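Local coordinates for protein putative isocitrate dehydrogenase, NAD-dependent (Methylococcus capsulatus, PDB 6LKY) that probably catalyses the NAD- and magnesium-dependent oxidation and decarboxylation of isocitrate to 2-oxoglutarate, and binds NAD in the crystal, at residues V23-A26 with Q32-T35; D34-G39 with L55-A60; R95-F100 with G239-L244. The protein carries 1 engineered substitution. One frame throughout, in Å; residues are numbered along the deposited sequence.

How the contacts relate
All three contacts hang on the large mixed sheet. Contacts 1 and 2, with centres about 15 Å apart, follow one another along the chain and share D34 and T35 at the end of edge strand 31-35: contact 1 ties that strand to helix 13-26 before it, contact 2 ties its end to helix 52-61 after it. Contact 3 comes much later, where strand 92-98 meets the end of helix 227-240, its centre about 25 Å from that of contact 1 and 29 Å from that of contact 2; contacts 2 and 3 lie on opposite sides of the chain's centre. The sheet thus receives helices at its edge and in its interior, and contact 3 runs into L244, which touches NAD.

Contact 1 of 3, residues V23-A26 with Q32-T35; sequences VIEA and QWDT
W33 turns the edge of its indole toward the end of helix 13-26, and two neighbouring helix residues take different parts of that edge. I24 meets the benzo side: its terminal methyl CD1 lies 3.9 Å from CH2 of W33, near the plane of the ring. The methyl reaches this far because CG1 sits anti to the carbonyl carbon (chi1 -72°) and the chain then runs extended, carrying CD1 away from the helix backbone. This is the close, greasy part of the contact. I24 is buried, and M287 of helix 278-290 packs against both I24 and W33, closing the apolar cluster from a third element.

The pyrrole side is looser and more open. E25 lies on the solvent-exposed flank of the helix; its CB points past the strand, but the extended chain brings its carboxylate end to the indole. NE1 of W33 donates to OE2 of E25 over 3.2 Å, with a moderately bent N-H...O angle of 146°. The oxygen lies squarely in the ring plane, yet it is met from above its own carboxylate plane; the two planes stand 61° apart. The single indole N-H is thereby satisfied by a surface carboxylate, a modest bond that favours the ring orientation with NE1 toward the helix.

The contact closes the beta-alpha-beta unit of strand 2-7, helix 13-26 and strand 31-35. Strand 31-35 pairs in parallel with strand 2-7 through backbone bonds of Q32 and D34, W33 also packs on I4 of that strand, and V23 and A26 lean on helix 326-337, so the end of helix 13-26 is wedged between the outermost strand within the chain and helices 278-290 and 326-337.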
loop_
_atom_site.group_PDB
_atom_site.type_symbol
_atom_site.label_atom_id
_atom_site.label_comp_id
_atom_site.label_asym_id
_atom_site.label_seq_id
_atom_site.Cartn_x
_atom_site.Cartn_y
_atom_site.Cartn_z
ATOM N N VAL A 23 25.657 5.922 -20.220
ATOM C CA VAL A 23 24.562 6.150 -21.156
ATOM C C VAL A 23 24.379 7.637 -21.386
ATOM O O VAL A 23 24.242 8.091 -22.532
ATOM C CB VAL A 23 23.273 5.486 -20.639
ATOM C CG1 VAL A 23 22.061 6.028 -21.369
ATOM C CG2 VAL A 23 23.369 3.970 -20.795
ATOM N N ILE A 24 24.452 8.429 -20.314
ATOM C CA ILE A 24 24.300 9.868 -20.489
ATOM C C ILE A 24 25.399 10.391 -21.404
ATOM O O ILE A 24 25.136 11.124 -22.369
ATOM C CB ILE A 24 24.292 10.582 -19.124
ATOM C CG1 ILE A 24 22.977 10.293 -18.379
ATOM C CG2 ILE A 24 24.498 12.084 -19.297
ATOM C CD1 ILE A 24 23.034 10.601 -16.883
ATOM N N GLU A 25 26.638 9.951 -21.175
ATOM C CA GLU A 25 27.719 10.479 -21.989
ATOM C C GLU A 25 27.594 9.996 -23.422
ATOM O O GLU A 25 28.002 10.709 -24.345
ATOM C CB GLU A 25 29.071 10.129 -21.371
ATOM C CG GLU A 25 29.489 11.168 -20.320
ATOM C CD GLU A 25 30.539 10.662 -19.347
ATOM O OE1 GLU A 25 30.957 9.492 -19.481
ATOM O OE2 GLU A 25 30.934 11.436 -18.441
ATOM N N ALA A 26 26.979 8.825 -23.632
ATOM C CA ALA A 26 26.802 8.349 -24.995
ATOM C C ALA A 26 25.909 9.273 -25.812
ATOM O O ALA A 26 25.994 9.257 -27.043
ATOM C CB ALA A 26 26.244 6.930 -25.003
ATOM N N GLN A 32 29.921 18.150 -16.446
ATOM C CA GLN A 32 30.972 18.137 -15.432
ATOM C C GLN A 32 30.393 17.498 -14.166
ATOM O O GLN A 32 29.615 18.125 -13.445
ATOM C CB GLN A 32 31.478 19.552 -15.174
ATOM C CG GLN A 32 32.721 19.621 -14.284
ATOM C CD GLN A 32 33.016 21.032 -13.803
ATOM O OE1 GLN A 32 32.628 22.011 -14.442
ATOM N NE2 GLN A 32 33.693 21.143 -12.664
ATOM N N TRP A 33 30.758 16.245 -13.890
ATOM C CA TRP A 33 30.287 15.572 -12.680
ATOM C C TRP A 33 31.060 16.038 -11.448
ATOM O O TRP A 33 32.296 16.055 -11.442
ATOM C CB TRP A 33 30.411 14.057 -12.807
ATOM C CG TRP A 33 29.681 13.471 -13.944
ATOM C CD1 TRP A 33 30.223 12.991 -15.101
ATOM C CD2 TRP A 33 28.266 13.278 -14.052
ATOM N NE1 TRP A 33 29.235 12.516 -15.926
ATOM C CE2 TRP A 33 28.023 12.681 -15.310
ATOM C CE3 TRP A 33 27.177 13.561 -13.214
ATOM C CZ2 TRP A 33 26.737 12.361 -15.754
ATOM C CZ3 TRP A 33 25.897 13.239 -13.655
ATOM C CH2 TRP A 33 25.689 12.647 -14.916
ATOM N N ASP A 34 30.327 16.379 -10.397
ATOM C CA ASP A 34 30.879 16.784 -9.105
ATOM C C ASP A 34 30.589 15.652 -8.115
ATOM O O ASP A 34 29.533 15.620 -7.481
ATOM C CB ASP A 34 30.259 18.104 -8.677
ATOM C CG ASP A 34 30.877 18.665 -7.424
ATOM O OD1 ASP A 34 31.751 17.991 -6.828
ATOM O OD2 ASP A 34 30.475 19.783 -7.036
ATOM N N THR A 35 31.527 14.715 -8.004
ATOM C CA THR A 35 31.308 13.505 -7.224
ATOM C C THR A 35 31.366 13.797 -5.729
ATOM O O THR A 35 32.338 14.378 -5.232
ATOM C CB THR A 35 32.339 12.445 -7.599
ATOM O OG1 THR A 35 32.130 12.066 -8.961
ATOM C CG2 THR A 35 32.191 11.205 -6.715
#

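Contact 2 of 3, residues D34-G39 with L55-A60; sequences DTQSAG and LDSIRA
D34 reaches from the end of strand 31-35 to S57 on helix 52-61, and its side chain can be followed outward atom by atom. CB stands 4.1 Å from OG of S57. CG, anti to the backbone N (chi1 -174°), swings the carboxylate toward the helix and comes within 3.4 Å of the same hydroxyl. The two oxygens then part company. OD2 accepts a hydrogen bond from OG of S57 at 2.9 Å, met from well above the carboxylate plane (75° out of it), and takes a weak second bond from ND2 of N61. OD1 accepts from NE2 of Q36 at 3.0 Å, again from above the plane.

Strands 31-35, 2-7 and 63-66 lie side by side and parallel, and helix 52-61 belongs to the crossover that passes over strand 2-7 to reach strand 63-66. S57 accordingly sits above T5 of that middle strand, and its OG is also hydrogen-bonded to OG1 of T5.

With an alanine in place of D34, the S57 hydroxyl would probably be left without its acceptor on this strand and the Q36 amide set free to turn. That amide, on a chain bent at chi2 (-72°), lies alongside S57, with NE2 3.6 Å from CB of the serine.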
loop_
_atom_site.group_PDB
_atom_site.type_symbol
_atom_site.label_atom_id
_atom_site.label_comp_id
_atom_site.label_asym_id
_atom_site.label_seq_id
_atom_site.Cartn_x
_atom_site.Cartn_y
_atom_site.Cartn_z
ATOM N N ASP A 34 30.327 16.379 -10.397
ATOM C CA ASP A 34 30.879 16.784 -9.105
ATOM C C ASP A 34 30.589 15.652 -8.115
ATOM O O ASP A 34 29.533 15.620 -7.481
ATOM C CB ASP A 34 30.259 18.104 -8.677
ATOM C CG ASP A 34 30.877 18.665 -7.424
ATOM O OD1 ASP A 34 31.751 17.991 -6.828
ATOM O OD2 ASP A 34 30.475 19.783 -7.036
ATOM N N THR A 35 31.527 14.715 -8.004
ATOM C CA THR A 35 31.308 13.505 -7.224
ATOM C C THR A 35 31.366 13.797 -5.729
ATOM O O THR A 35 32.338 14.378 -5.232
ATOM C CB THR A 35 32.339 12.445 -7.599
ATOM O OG1 THR A 35 32.130 12.066 -8.961
ATOM C CG2 THR A 35 32.191 11.205 -6.715
ATOM N N GLN A 36 30.319 13.376 -5.014
ATOM C CA GLN A 36 30.193 13.573 -3.575
ATOM C C GLN A 36 29.690 12.283 -2.941
ATOM O O GLN A 36 29.142 11.413 -3.620
ATOM C CB GLN A 36 29.238 14.728 -3.254
ATOM C CG GLN A 36 29.617 16.032 -3.873
ATOM C CD GLN A 36 30.826 16.644 -3.211
ATOM O OE1 GLN A 36 31.216 16.242 -2.113
ATOM N NE2 GLN A 36 31.430 17.626 -3.877
ATOM N N SER A 37 29.840 12.176 -1.625
ATOM C CA SER A 37 29.519 10.956 -0.892
ATOM C C SER A 37 28.333 11.172 0.048
ATOM O O SER A 37 28.206 12.235 0.664
ATOM C CB SER A 37 30.742 10.491 -0.101
ATOM O OG SER A 37 30.477 9.335 0.655
ATOM N N ALA A 38 27.497 10.142 0.204
ATOM C CA ALA A 38 26.350 10.217 1.106
ATOM C C ALA A 38 25.956 8.810 1.523
ATOM O O ALA A 38 26.354 7.825 0.896
ATOM C CB ALA A 38 25.159 10.936 0.444
ATOM N N GLY A 39 25.149 8.727 2.588
ATOM C CA GLY A 39 24.641 7.444 3.041
ATOM C C GLY A 39 25.711 6.626 3.748
ATOM O O GLY A 39 26.660 7.163 4.326
ATOM N N LEU A 55 26.094 18.602 0.708
ATOM C CA LEU A 55 24.985 19.551 0.682
ATOM C C LEU A 55 25.395 20.862 0.015
ATOM O O LEU A 55 24.656 21.410 -0.812
ATOM C CB LEU A 55 24.496 19.807 2.108
ATOM C CG LEU A 55 23.062 19.440 2.462
ATOM C CD1 LEU A 55 22.764 19.924 3.872
ATOM C CD2 LEU A 55 22.087 20.038 1.452
ATOM N N ASP A 56 26.577 21.382 0.374
ATOM C CA ASP A 56 27.086 22.597 -0.263
ATOM C C ASP A 56 27.170 22.428 -1.774
ATOM O O ASP A 56 26.785 23.327 -2.532
ATOM C CB ASP A 56 28.463 22.956 0.309
ATOM C CG ASP A 56 28.420 23.277 1.793
ATOM O OD1 ASP A 56 27.314 23.529 2.315
ATOM O OD2 ASP A 56 29.494 23.276 2.441
ATOM N N SER A 57 27.666 21.273 -2.230
ATOM C CA SER A 57 27.776 21.012 -3.662
ATOM C C SER A 57 26.410 21.018 -4.333
ATOM O O SER A 57 26.247 21.592 -5.421
ATOM C CB SER A 57 28.486 19.677 -3.895
ATOM O OG SER A 57 28.315 19.226 -5.229
ATOM N N ILE A 58 25.413 20.375 -3.713
ATOM C CA ILE A 58 24.092 20.351 -4.336
ATOM C C ILE A 58 23.488 21.752 -4.365
ATOM O O ILE A 58 22.869 22.154 -5.354
ATOM C CB ILE A 58 23.147 19.353 -3.638
ATOM C CG1 ILE A 58 23.747 17.949 -3.651
ATOM C CG2 ILE A 58 21.785 19.351 -4.347
ATOM C CD1 ILE A 58 23.008 16.946 -2.785
ATOM N N ARG A 59 23.666 22.523 -3.293
ATOM C CA ARG A 59 23.094 23.865 -3.305
ATOM C C ARG A 59 23.815 24.782 -4.276
ATOM O O ARG A 59 23.218 25.743 -4.765
ATOM C CB ARG A 59 23.083 24.453 -1.905
ATOM C CG ARG A 59 22.133 23.711 -1.022
ATOM C CD ARG A 59 21.641 24.547 0.116
ATOM N NE ARG A 59 22.348 24.223 1.340
ATOM C CZ ARG A 59 21.732 23.888 2.462
ATOM N NH1 ARG A 59 20.409 23.835 2.478
ATOM N NH2 ARG A 59 22.435 23.607 3.551
ATOM N N ALA A 60 25.090 24.516 -4.558
ATOM C CA ALA A 60 25.791 25.286 -5.581
ATOM C C ALA A 60 25.308 24.906 -6.975
ATOM O O ALA A 60 24.976 25.777 -7.783
ATOM C CB ALA A 60 27.308 25.087 -5.458
#

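Contact 3 of 3, residues R95-F100 with G239-L244; sequences RPAISF and GLIGGL
I241 pushes its branched side chain into the bend where strand 92-98 ends, and every side-chain contact of this pair of segments is made by it. CD1 lies 4.1 Å from CA of A97, 3.8 Å from the carbonyl O of I98 and 4.0 Å from CE1 of F100, which it meets at the ring edge, near the ring plane. The second branch, CG2, faces CB of A97 at 4.2 Å and N of S99 at 3.9 Å. With chi1 at 70°, CG1 is tucked between the backbone N and the carbonyl carbon, a less common choice that spreads both branches toward the strand.

Beside the side chain, one water joins the backbones: it accepts from N of F100 at 2.7 Å and donates to O of I241 at 2.8 Å.

Further out, each partner is held by its own neighbours. Helix 227-240 stops in a Schellman motif: N of G242 bonds to O of G239, N of G243 to O of A238, and G242, with positive phi, turns the chain away just after I241. On the strand side, S99 OG is engaged by N of V110, while R305 of helix 294-310 bonds O of S99 and makes a cation-pi contact with F100. Past the turn, G243 and L244 line the acetyl-group pocket; L244 also touches NAD and packs on M211 of the second subunit.

The junction therefore works by shape rather than polarity: no direct hydrogen bond crosses it, methyls fill the bend, and the bridging water satisfies a backbone N-H and a backbone C=O that do not bond to each other.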
loop_
_atom_site.group_PDB
_atom_site.type_symbol
_atom_site.label_atom_id
_atom_site.label_comp_id
_atom_site.label_asym_id
_atom_site.label_seq_id
_atom_site.Cartn_x
_atom_site.Cartn_y
_atom_site.Cartn_z
ATOM N N ARG A 95 6.958 10.341 -10.070
ATOM C CA ARG A 95 7.313 8.961 -10.397
ATOM C C ARG A 95 6.425 8.406 -11.505
ATOM O O ARG A 95 5.296 7.949 -11.233
ATOM C CB ARG A 95 7.245 8.085 -9.154
ATOM C CG ARG A 95 8.348 8.435 -8.163
ATOM C CD ARG A 95 8.210 7.704 -6.850
ATOM N NE ARG A 95 9.406 7.897 -6.044
ATOM C CZ ARG A 95 9.771 7.098 -5.052
ATOM N NH1 ARG A 95 9.008 6.068 -4.708
ATOM N NH2 ARG A 95 10.888 7.350 -4.397
ATOM N N PRO A 96 6.885 8.457 -12.760
ATOM C CA PRO A 96 6.134 7.837 -13.864
ATOM C C PRO A 96 6.258 6.323 -13.867
ATOM O O PRO A 96 7.325 5.764 -13.603
ATOM C CB PRO A 96 6.776 8.439 -15.126
ATOM C CG PRO A 96 7.643 9.604 -14.641
ATOM C CD PRO A 96 8.040 9.242 -13.236
ATOM N N ALA A 97 5.142 5.656 -14.158
ATOM C CA ALA A 97 5.097 4.212 -14.384
ATOM C C ALA A 97 4.362 3.991 -15.705
ATOM O O ALA A 97 3.135 4.143 -15.771
ATOM C CB ALA A 97 4.419 3.473 -13.228
ATOM N N ILE A 98 5.126 3.703 -16.759
ATOM C CA ILE A 98 4.617 3.503 -18.114
ATOM C C ILE A 98 5.159 2.170 -18.623
ATOM O O ILE A 98 6.373 1.942 -18.597
ATOM C CB ILE A 98 5.017 4.660 -19.045
ATOM C CG1 ILE A 98 4.650 5.991 -18.384
ATOM C CG2 ILE A 98 4.311 4.542 -20.395
ATOM C CD1 ILE A 98 5.114 7.203 -19.128
ATOM N N SER A 99 4.263 1.280 -19.047
ATOM C CA SER A 99 4.649 -0.077 -19.427
ATOM C C SER A 99 5.781 -0.076 -20.460
ATOM O O SER A 99 5.897 0.826 -21.298
ATOM C CB SER A 99 3.443 -0.829 -19.994
ATOM O OG SER A 99 2.427 -1.046 -19.014
ATOM N N PHE A 100 6.648 -1.084 -20.357
ATOM C CA PHE A 100 7.709 -1.348 -21.324
ATOM C C PHE A 100 7.302 -2.564 -22.142
ATOM O O PHE A 100 7.076 -3.640 -21.577
ATOM C CB PHE A 100 9.052 -1.627 -20.647
ATOM C CG PHE A 100 9.665 -0.437 -19.980
ATOM C CD1 PHE A 100 9.308 -0.092 -18.685
ATOM C CD2 PHE A 100 10.617 0.325 -20.637
ATOM C CE1 PHE A 100 9.874 1.002 -18.064
ATOM C CE2 PHE A 100 11.193 1.422 -20.016
ATOM C CZ PHE A 100 10.822 1.761 -18.729
ATOM N N GLY A 239 5.900 -2.466 -9.436
ATOM C CA GLY A 239 5.582 -3.874 -9.595
ATOM C C GLY A 239 4.741 -4.138 -10.829
ATOM O O GLY A 239 4.977 -5.103 -11.561
ATOM N N LEU A 240 3.749 -3.279 -11.076
ATOM C CA LEU A 240 2.846 -3.523 -12.201
ATOM C C LEU A 240 3.569 -3.475 -13.541
ATOM O O LEU A 240 3.210 -4.222 -14.457
ATOM C CB LEU A 240 1.694 -2.518 -12.216
ATOM C CG LEU A 240 0.645 -2.678 -11.113
ATOM C CD1 LEU A 240 -0.176 -1.386 -11.040
ATOM C CD2 LEU A 240 -0.242 -3.903 -11.322
ATOM N N ILE A 241 4.575 -2.609 -13.696
ATOM C CA ILE A 241 5.239 -2.504 -15.000
ATOM C C ILE A 241 6.494 -3.370 -15.085
ATOM O O ILE A 241 7.240 -3.276 -16.066
ATOM C CB ILE A 241 5.560 -1.049 -15.383
ATOM C CG1 ILE A 241 6.665 -0.464 -14.502
ATOM C CG2 ILE A 241 4.296 -0.181 -15.379
ATOM C CD1 ILE A 241 7.237 0.807 -15.084
ATOM N N GLY A 242 6.752 -4.209 -14.090
ATOM C CA GLY A 242 7.826 -5.179 -14.206
ATOM C C GLY A 242 8.939 -5.045 -13.195
ATOM O O GLY A 242 9.902 -5.823 -13.268
ATOM N N GLY A 243 8.885 -4.106 -12.261
ATOM C CA GLY A 243 9.740 -4.161 -11.089
ATOM C C GLY A 243 10.421 -2.830 -10.813
ATOM O O GLY A 243 10.442 -1.921 -11.624
ATOM N N LEU A 244 11.001 -2.778 -9.605
ATOM C CA LEU A 244 11.753 -1.618 -9.139
ATOM C C LEU A 244 12.988 -1.360 -9.980
ATOM O O LEU A 244 13.492 -0.230 -9.992
ATOM C CB LEU A 244 12.189 -1.831 -7.688
ATOM C CG LEU A 244 11.124 -1.790 -6.597
ATOM C CD1 LEU A 244 11.757 -2.103 -5.255
ATOM C CD2 LEU A 244 10.465 -0.416 -6.572
HETATM O O HOH W 1 6.019 -3.057 -18.558
#